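Local atomic coordinates of Aac(6')-Ih protein (Acinetobacter baumannii, PDB entry 4E8O), a protein that probably transfers an acetyl group from acetyl coenzyme A to the 6'-amino group of aminoglycoside antibiotics, a reaction that underlies bacterial resistance to these drugs. Residues A37-L42 with D48-E53; L67-T70 with Q74-A77; S33-L38 with M78-I83. One frame throughout, in Å; residues are numbered along the deposited sequence.

Overall arrangement
All three contacts lie in the GNAT fold and gather where the helices 32-42 and 47-57 meet the hairpin of strands 63-69 and 75-84. Contact 1 pairs the two helices and closes first along the chain; contact 2, the turn end of the hairpin, follows it. Contact 3 ties helix 32-42 to strand 75-84 across 39 intervening residues, so the chain between its segments includes contact 2. The centre of contact 3 is about 8 Å from that of contact 1. It is about 11 Å from that of contact 2. The salt bridge R39–E80 joins contacts 1 and 3, while L38 packs against the hairpin, uniting helices and sheet in one core.

Contact 1: A37-L42 with D48-E53; sequences ALRCLL and DVHLQE
R39 reaches across from helix 32-42 to H50 and E53, which stand one turn apart on helix 47-57. With CG anti to the backbone N (chi1 -154°) and the chain extended as far as NE, the arginine spans helices whose axes come within 10.9 Å here. Its NH1 makes both hydrogen bonds of the contact: one to H50 ND1 at 3.0 Å, noticeably bent, and one to E53 OE1 at 3.2 Å, which is also a salt bridge. H50 ND1 lies at the guanidinium edge, tilted somewhat from its plane, and the imidazole stands almost upright to that plane. E53 OE1 lies in the guanidinium plane, yet is approached from above the carboxylate, the planes being 88° apart.

Accepting at ND1 is consistent with the ring proton sitting on NE2, which has a weak hydrogen bond to W43 O; histidine thus offers acceptor and donor from one flat ring. E53 brings the opposite charge on an extended chain. The many-donor arginine suits this buried place, because its NE meets E80 on strand 75-84 while NH1 serves the helix. A polar bridge thus links the two consecutive helices that follow the first strand of the GNAT fold.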
loop_
_atom_site.group_PDB
_atom_site.type_symbol
_atom_site.label_atom_id
_atom_site.label_comp_id
_atom_site.label_asym_id
_atom_site.label_seq_id
_atom_site.Cartn_x
_atom_site.Cartn_y
_atom_site.Cartn_z
ATOM N N ALA B 37 -14.857 -6.550 21.082
ATOM C CA ALA B 37 -16.265 -6.193 20.932
ATOM C C ALA B 37 -16.498 -5.074 19.916
ATOM O O ALA B 37 -17.478 -5.105 19.172
ATOM C CB ALA B 37 -16.861 -5.824 22.285
ATOM N N LEU B 38 -15.610 -4.084 19.900
ATOM C CA LEU B 38 -15.693 -2.993 18.934
ATOM C C LEU B 38 -15.077 -3.386 17.596
ATOM O O LEU B 38 -15.589 -3.016 16.538
ATOM C CB LEU B 38 -15.009 -1.736 19.476
ATOM C CG LEU B 38 -15.666 -1.099 20.700
ATOM C CD1 LEU B 38 -14.902 0.131 21.142
ATOM C CD2 LEU B 38 -17.098 -0.737 20.380
ATOM N N ARG B 39 -13.979 -4.138 17.653
ATOM C CA ARG B 39 -13.272 -4.578 16.455
ATOM C C ARG B 39 -14.157 -5.447 15.571
ATOM O O ARG B 39 -14.052 -5.397 14.346
ATOM C CB ARG B 39 -12.011 -5.360 16.842
ATOM C CG ARG B 39 -10.905 -5.329 15.805
ATOM C CD ARG B 39 -9.632 -5.967 16.345
ATOM N NE ARG B 39 -8.460 -5.602 15.556
ATOM C CZ ARG B 39 -7.840 -6.418 14.711
ATOM N NH1 ARG B 39 -8.268 -7.661 14.541
ATOM N NH2 ARG B 39 -6.781 -5.989 14.034
ATOM N N CYS B 40 -15.027 -6.241 16.188
ATOM C CA CYS B 40 -15.901 -7.131 15.424
ATOM C C CYS B 40 -17.038 -6.370 14.745
ATOM O O CYS B 40 -17.640 -6.864 13.789
ATOM C CB CYS B 40 -16.452 -8.257 16.306
ATOM S SG CYS B 40 -17.833 -7.791 17.383
ATOM N N LEU B 41 -17.329 -5.169 15.240
ATOM C CA LEU B 41 -18.318 -4.305 14.601
ATOM C C LEU B 41 -17.698 -3.663 13.367
ATOM O O LEU B 41 -18.350 -3.520 12.330
ATOM C CB LEU B 41 -18.792 -3.218 15.561
ATOM C CG LEU B 41 -19.325 -3.640 16.928
ATOM C CD1 LEU B 41 -19.849 -2.431 17.656
ATOM C CD2 LEU B 41 -20.413 -4.685 16.801
ATOM N N LEU B 42 -16.431 -3.276 13.491
ATOM C CA LEU B 42 -15.698 -2.666 12.389
ATOM C C LEU B 42 -15.404 -3.713 11.324
ATOM O O LEU B 42 -15.791 -3.559 10.163
ATOM C CB LEU B 42 -14.393 -2.043 12.898
ATOM C CG LEU B 42 -13.544 -1.240 11.907
ATOM C CD1 LEU B 42 -14.372 -0.141 11.263
ATOM C CD2 LEU B 42 -12.321 -0.642 12.593
ATOM N N ASP B 48 -11.132 -16.030 16.831
ATOM C CA ASP B 48 -9.740 -16.450 16.960
ATOM C C ASP B 48 -8.806 -15.720 15.988
ATOM O O ASP B 48 -7.650 -15.457 16.325
ATOM C CB ASP B 48 -9.615 -17.963 16.782
ATOM C CG ASP B 48 -8.235 -18.479 17.133
ATOM O OD1 ASP B 48 -7.865 -18.433 18.328
ATOM O OD2 ASP B 48 -7.522 -18.944 16.220
ATOM N N VAL B 49 -9.302 -15.397 14.793
ATOM C CA VAL B 49 -8.532 -14.610 13.828
ATOM C C VAL B 49 -8.235 -13.228 14.401
ATOM O O VAL B 49 -7.101 -12.748 14.339
ATOM C CB VAL B 49 -9.275 -14.448 12.484
ATOM C CG1 VAL B 49 -8.527 -13.481 11.573
ATOM C CG2 VAL B 49 -9.446 -15.794 11.797
ATOM N N HIS B 50 -9.264 -12.590 14.949
ATOM C CA HIS B 50 -9.114 -11.304 15.629
ATOM C C HIS B 50 -8.072 -11.389 16.751
ATOM O O HIS B 50 -7.076 -10.660 16.744
ATOM C CB HIS B 50 -10.454 -10.859 16.227
ATOM C CG HIS B 50 -11.349 -10.130 15.270
ATOM N ND1 HIS B 50 -11.042 -8.882 14.772
ATOM C CD2 HIS B 50 -12.559 -10.455 14.757
ATOM C CE1 HIS B 50 -12.016 -8.479 13.973
ATOM N NE2 HIS B 50 -12.948 -9.413 13.950
ATOM N N LEU B 51 -8.313 -12.282 17.709
ATOM C CA LEU B 51 -7.461 -12.423 18.891
ATOM C C LEU B 51 -6.006 -12.737 18.549
ATOM O O LEU B 51 -5.087 -12.233 19.200
ATOM C CB LEU B 51 -8.021 -13.497 19.831
ATOM C CG LEU B 51 -9.238 -13.094 20.664
ATOM C CD1 LEU B 51 -9.713 -14.237 21.552
ATOM C CD2 LEU B 51 -8.917 -11.868 21.503
ATOM N N GLN B 52 -5.802 -13.572 17.536
ATOM C CA GLN B 52 -4.458 -13.926 17.097
ATOM C C GLN B 52 -3.746 -12.662 16.625
ATOM O O GLN B 52 -2.573 -12.450 16.925
ATOM C CB GLN B 52 -4.530 -14.961 15.970
ATOM C CG GLN B 52 -3.517 -16.097 16.068
ATOM C CD GLN B 52 -3.831 -17.238 15.112
ATOM O OE1 GLN B 52 -4.980 -17.432 14.715
ATOM N NE2 GLN B 52 -2.808 -17.997 14.738
ATOM N N GLU B 53 -4.470 -11.811 15.908
ATOM C CA GLU B 53 -3.902 -10.571 15.396
ATOM C C GLU B 53 -3.710 -9.548 16.514
ATOM O O GLU B 53 -2.664 -8.909 16.598
ATOM C CB GLU B 53 -4.797 -9.994 14.296
ATOM C CG GLU B 53 -4.155 -8.867 13.495
ATOM C CD GLU B 53 -5.064 -8.344 12.400
ATOM O OE1 GLU B 53 -6.220 -8.810 12.316
ATOM O OE2 GLU B 53 -4.623 -7.471 11.622
#

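Contact 2: L67-T70 with Q74-A77; sequences LAYT and QAIA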
loop_
_atom_site.group_PDB
_atom_site.type_symbol
_atom_site.label_atom_id
_atom_site.label_comp_id
_atom_site.label_asym_id
_atom_site.label_seq_id
_atom_site.Cartn_x
_atom_site.Cartn_y
_atom_site.Cartn_z
ATOM N N LEU B 67 -8.276 2.743 22.802
ATOM C CA LEU B 67 -9.688 2.667 23.153
ATOM C C LEU B 67 -10.091 3.969 23.832
ATOM O O LEU B 67 -9.283 4.595 24.525
ATOM C CB LEU B 67 -9.955 1.494 24.103
ATOM C CG LEU B 67 -10.145 0.098 23.506
ATOM C CD1 LEU B 67 -9.967 -0.979 24.564
ATOM C CD2 LEU B 67 -11.512 -0.023 22.864
ATOM N N ALA B 68 -11.333 4.386 23.619
ATOM C CA ALA B 68 -11.897 5.505 24.364
ATOM C C ALA B 68 -12.969 4.969 25.305
ATOM O O ALA B 68 -13.851 4.220 24.880
ATOM C CB ALA B 68 -12.481 6.543 23.420
ATOM N N TYR B 69 -12.882 5.340 26.579
ATOM C CA TYR B 69 -13.827 4.859 27.580
ATOM C C TYR B 69 -14.681 5.994 28.139
ATOM O O TYR B 69 -14.305 7.167 28.062
ATOM C CB TYR B 69 -13.085 4.178 28.736
ATOM C CG TYR B 69 -12.540 2.797 28.432
ATOM C CD1 TYR B 69 -13.258 1.657 28.769
ATOM C CD2 TYR B 69 -11.300 2.635 27.833
ATOM C CE1 TYR B 69 -12.760 0.397 28.510
ATOM C CE2 TYR B 69 -10.793 1.378 27.570
ATOM C CZ TYR B 69 -11.529 0.265 27.909
ATOM O OH TYR B 69 -11.032 -0.989 27.647
ATOM N N THR B 70 -15.832 5.638 28.698
ATOM C CA THR B 70 -16.662 6.594 29.420
ATOM C C THR B 70 -16.303 6.557 30.900
ATOM O O THR B 70 -15.305 5.947 31.291
ATOM C CB THR B 70 -18.163 6.284 29.253
ATOM O OG1 THR B 70 -18.471 5.039 29.890
ATOM C CG2 THR B 70 -18.528 6.191 27.783
ATOM N N GLN B 74 -17.287 2.092 29.844
ATOM C CA GLN B 74 -17.773 1.539 28.585
ATOM C C GLN B 74 -16.837 1.925 27.446
ATOM O O GLN B 74 -16.564 3.108 27.232
ATOM C CB GLN B 74 -19.194 2.018 28.270
ATOM C CG GLN B 74 -20.245 1.602 29.287
ATOM C CD GLN B 74 -20.276 0.107 29.535
ATOM O OE1 GLN B 74 -20.064 -0.352 30.658
ATOM N NE2 GLN B 74 -20.549 -0.661 28.487
ATOM N N ALA B 75 -16.336 0.930 26.720
ATOM C CA ALA B 75 -15.516 1.198 25.546
ATOM C C ALA B 75 -16.431 1.597 24.396
ATOM O O ALA B 75 -17.260 0.798 23.952
ATOM C CB ALA B 75 -14.694 -0.021 25.175
ATOM N N ILE B 76 -16.284 2.833 23.921
ATOM C CA ILE B 76 -17.197 3.370 22.914
ATOM C C ILE B 76 -16.532 3.688 21.576
ATOM O O ILE B 76 -17.216 4.029 20.609
ATOM C CB ILE B 76 -17.994 4.603 23.442
ATOM C CG1 ILE B 76 -17.062 5.678 24.017
ATOM C CG2 ILE B 76 -19.010 4.173 24.488
ATOM C CD1 ILE B 76 -16.502 6.654 22.987
ATOM N N ALA B 77 -15.205 3.582 21.524
ATOM C CA ALA B 77 -14.457 3.849 20.296
ATOM C C ALA B 77 -13.089 3.173 20.304
ATOM O O ALA B 77 -12.517 2.930 21.370
ATOM C CB ALA B 77 -14.299 5.347 20.079
#
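Y69 lays one face of its ring over the methyl of A75: A75 CB is 4.3 Å from the ring centroid and 27° off the normal, a CH-pi contact. With CG beside its backbone N and anti to the carbonyl carbon (chi1 -75°), the ring leans across the neighbouring strand, and its hydroxyl reaches D34 of helix 32-42 in a hydrogen bond. From another side L67 CD2 meets the same methyl at 3.9 Å, so a small residue at A75 fits beneath the larger pair on the face turned to that helix.

On the other face, A68 CB lies 4.0 Å from A77 CB and equally close to CD1 at the tip of I76. The small A68 and A77 face helix 113-127, touching I113 and L117 respectively, which suits close packing.

Backbone hydrogen bonds run from A68 N to A77 O at 2.9 Å and, nearly straight, from I76 N to A68 O at 3.0 Å, and T70 N donates to Q74 O. The threonine hydroxyl completes the end: chi1 of 66° sets OG1 between the backbone N and the carbonyl carbon, where it accepts from Q74 N at 3.2 Å. CG2 also packs on I76 CG2, 3.9 Å away. Y69 and A75 form an antiparallel non-hydrogen-bonded pair, and the extra residue that follows is consistent with a classic beta bulge at I76-A77 opposite A68. The whole is the turn end of a beta hairpin, strands 63-69 and 75-84 of the central GNAT sheet.

Contact 3: S33-L38 with M78-I83; sequences SDWLAL and MLEASI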
loop_
_atom_site.group_PDB
_atom_site.type_symbol
_atom_site.label_atom_id
_atom_site.label_comp_id
_atom_site.label_asym_id
_atom_site.label_seq_id
_atom_site.Cartn_x
_atom_site.Cartn_y
_atom_site.Cartn_z
ATOM N N SER B 33 -11.036 -7.929 25.499
ATOM C CA SER B 33 -12.471 -8.125 25.295
ATOM C C SER B 33 -13.176 -6.846 24.830
ATOM O O SER B 33 -13.987 -6.882 23.899
ATOM C CB SER B 33 -13.121 -8.660 26.570
ATOM O OG SER B 33 -14.526 -8.709 26.435
ATOM N N ASP B 34 -12.866 -5.718 25.469
ATOM C CA ASP B 34 -13.423 -4.433 25.041
ATOM C C ASP B 34 -12.983 -4.091 23.619
ATOM O O ASP B 34 -13.742 -3.502 22.847
ATOM C CB ASP B 34 -12.987 -3.311 25.984
ATOM C CG ASP B 34 -13.568 -3.452 27.373
ATOM O OD1 ASP B 34 -14.681 -4.012 27.513
ATOM O OD2 ASP B 34 -12.907 -2.992 28.328
ATOM N N TRP B 35 -11.744 -4.452 23.293
ATOM C CA TRP B 35 -11.170 -4.199 21.976
ATOM C C TRP B 35 -11.850 -5.077 20.936
ATOM O O TRP B 35 -12.207 -4.606 19.855
ATOM C CB TRP B 35 -9.663 -4.474 22.003
ATOM C CG TRP B 35 -8.929 -4.133 20.726
ATOM C CD1 TRP B 35 -9.415 -3.440 19.653
ATOM C CD2 TRP B 35 -7.576 -4.482 20.399
ATOM N NE1 TRP B 35 -8.447 -3.339 18.682
ATOM C CE2 TRP B 35 -7.310 -3.968 19.116
ATOM C CE3 TRP B 35 -6.565 -5.174 21.072
ATOM C CZ2 TRP B 35 -6.072 -4.128 18.488
ATOM C CZ3 TRP B 35 -5.340 -5.331 20.452
ATOM C CH2 TRP B 35 -5.102 -4.811 19.172
ATOM N N LEU B 36 -12.036 -6.351 21.275
ATOM C CA LEU B 36 -12.669 -7.320 20.377
ATOM C C LEU B 36 -14.110 -6.941 20.054
ATOM O O LEU B 36 -14.530 -7.002 18.896
ATOM C CB LEU B 36 -12.629 -8.720 21.000
ATOM C CG LEU B 36 -13.341 -9.841 20.239
ATOM C CD1 LEU B 36 -12.663 -10.075 18.912
ATOM C CD2 LEU B 36 -13.381 -11.131 21.046
ATOM N N ALA B 37 -14.857 -6.550 21.082
ATOM C CA ALA B 37 -16.265 -6.193 20.932
ATOM C C ALA B 37 -16.498 -5.074 19.916
ATOM O O ALA B 37 -17.478 -5.105 19.172
ATOM C CB ALA B 37 -16.861 -5.824 22.285
ATOM N N LEU B 38 -15.610 -4.084 19.900
ATOM C CA LEU B 38 -15.693 -2.993 18.934
ATOM C C LEU B 38 -15.077 -3.386 17.596
ATOM O O LEU B 38 -15.589 -3.016 16.538
ATOM C CB LEU B 38 -15.009 -1.736 19.476
ATOM C CG LEU B 38 -15.666 -1.099 20.700
ATOM C CD1 LEU B 38 -14.902 0.131 21.142
ATOM C CD2 LEU B 38 -17.098 -0.737 20.380
ATOM N N MET B 78 -12.566 2.882 19.115
ATOM C CA MET B 78 -11.236 2.291 18.968
ATOM C C MET B 78 -10.545 2.832 17.727
ATOM O O MET B 78 -11.206 3.255 16.779
ATOM C CB MET B 78 -11.324 0.768 18.854
ATOM C CG MET B 78 -12.218 0.289 17.721
ATOM S SD MET B 78 -11.739 -1.318 17.044
ATOM C CE MET B 78 -10.516 -0.813 15.838
ATOM N N LEU B 79 -9.215 2.806 17.738
ATOM C CA LEU B 79 -8.415 3.180 16.579
ATOM C C LEU B 79 -7.214 2.249 16.490
ATOM O O LEU B 79 -6.656 1.837 17.513
ATOM C CB LEU B 79 -7.936 4.632 16.702
ATOM C CG LEU B 79 -7.005 5.174 15.610
ATOM C CD1 LEU B 79 -7.215 6.662 15.421
ATOM C CD2 LEU B 79 -5.549 4.905 15.943
ATOM N N GLU B 80 -6.811 1.922 15.268
ATOM C CA GLU B 80 -5.572 1.196 15.050
ATOM C C GLU B 80 -4.764 1.935 13.994
ATOM O O GLU B 80 -5.314 2.406 13.001
ATOM C CB GLU B 80 -5.856 -0.255 14.625
ATOM C CG GLU B 80 -6.698 -1.026 15.643
ATOM C CD GLU B 80 -6.922 -2.483 15.274
ATOM O OE1 GLU B 80 -6.151 -3.037 14.454
ATOM O OE2 GLU B 80 -7.875 -3.084 15.819
ATOM N N ALA B 81 -3.459 2.049 14.203
ATOM C CA ALA B 81 -2.618 2.733 13.231
ATOM C C ALA B 81 -1.280 2.037 13.155
ATOM O O ALA B 81 -0.928 1.257 14.045
ATOM C CB ALA B 81 -2.442 4.203 13.599
ATOM N N SER B 82 -0.531 2.314 12.091
ATOM C CA SER B 82 0.789 1.725 11.928
ATOM C C SER B 82 1.758 2.743 11.358
ATOM O O SER B 82 1.347 3.788 10.840
ATOM C CB SER B 82 0.723 0.523 10.993
ATOM O OG SER B 82 0.244 0.898 9.713
ATOM N N ILE B 83 3.048 2.441 11.470
ATOM C CA ILE B 83 4.072 3.186 10.758
ATOM C C ILE B 83 4.464 2.346 9.547
ATOM O O ILE B 83 4.786 1.165 9.693
ATOM C CB ILE B 83 5.320 3.430 11.626
ATOM C CG1 ILE B 83 4.942 4.092 12.959
ATOM C CG2 ILE B 83 6.332 4.270 10.861
ATOM C CD1 ILE B 83 4.305 5.471 12.821
#
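W35 directs its indole edge at E80 and M78 on strand 75-84. From CB, CG is anti to the backbone N (chi1 -175°), which carries the ring away from helix 32-42 toward the strand. CD1, the first edge atom to meet the strand residues, lies 4.1 Å from M78 SD; the sulfur lies at the ring edge, close to its plane, a Met-aromatic contact. Next along the edge, NE1 donates to E80 OE2 at 2.9 Å, in a bent bond of 138° that arrives from above the carboxylate plane. CE2 and CZ2 then lie 3.5 and 3.4 Å from E80 OE2; elsewhere the side chain touches M54 and I58. The flat indole and the carboxylate are turned 75° apart.

Beside this, L38 CB meets M78 CG at 3.9 Å. The methionine chain bends at chi3, with SD beside both W35 CD1 and L38. Tryptophan suits its site by combining a broad apolar surface with one N-H donor.

E80 OE2 thus takes the indole N-H as well as a salt bridge from R39, while OE1 has a weak, long ion pair with R63. These partners would compensate for burying the carboxylate, so a probably charged group is held by polar partners within an otherwise apolar helix–strand interface.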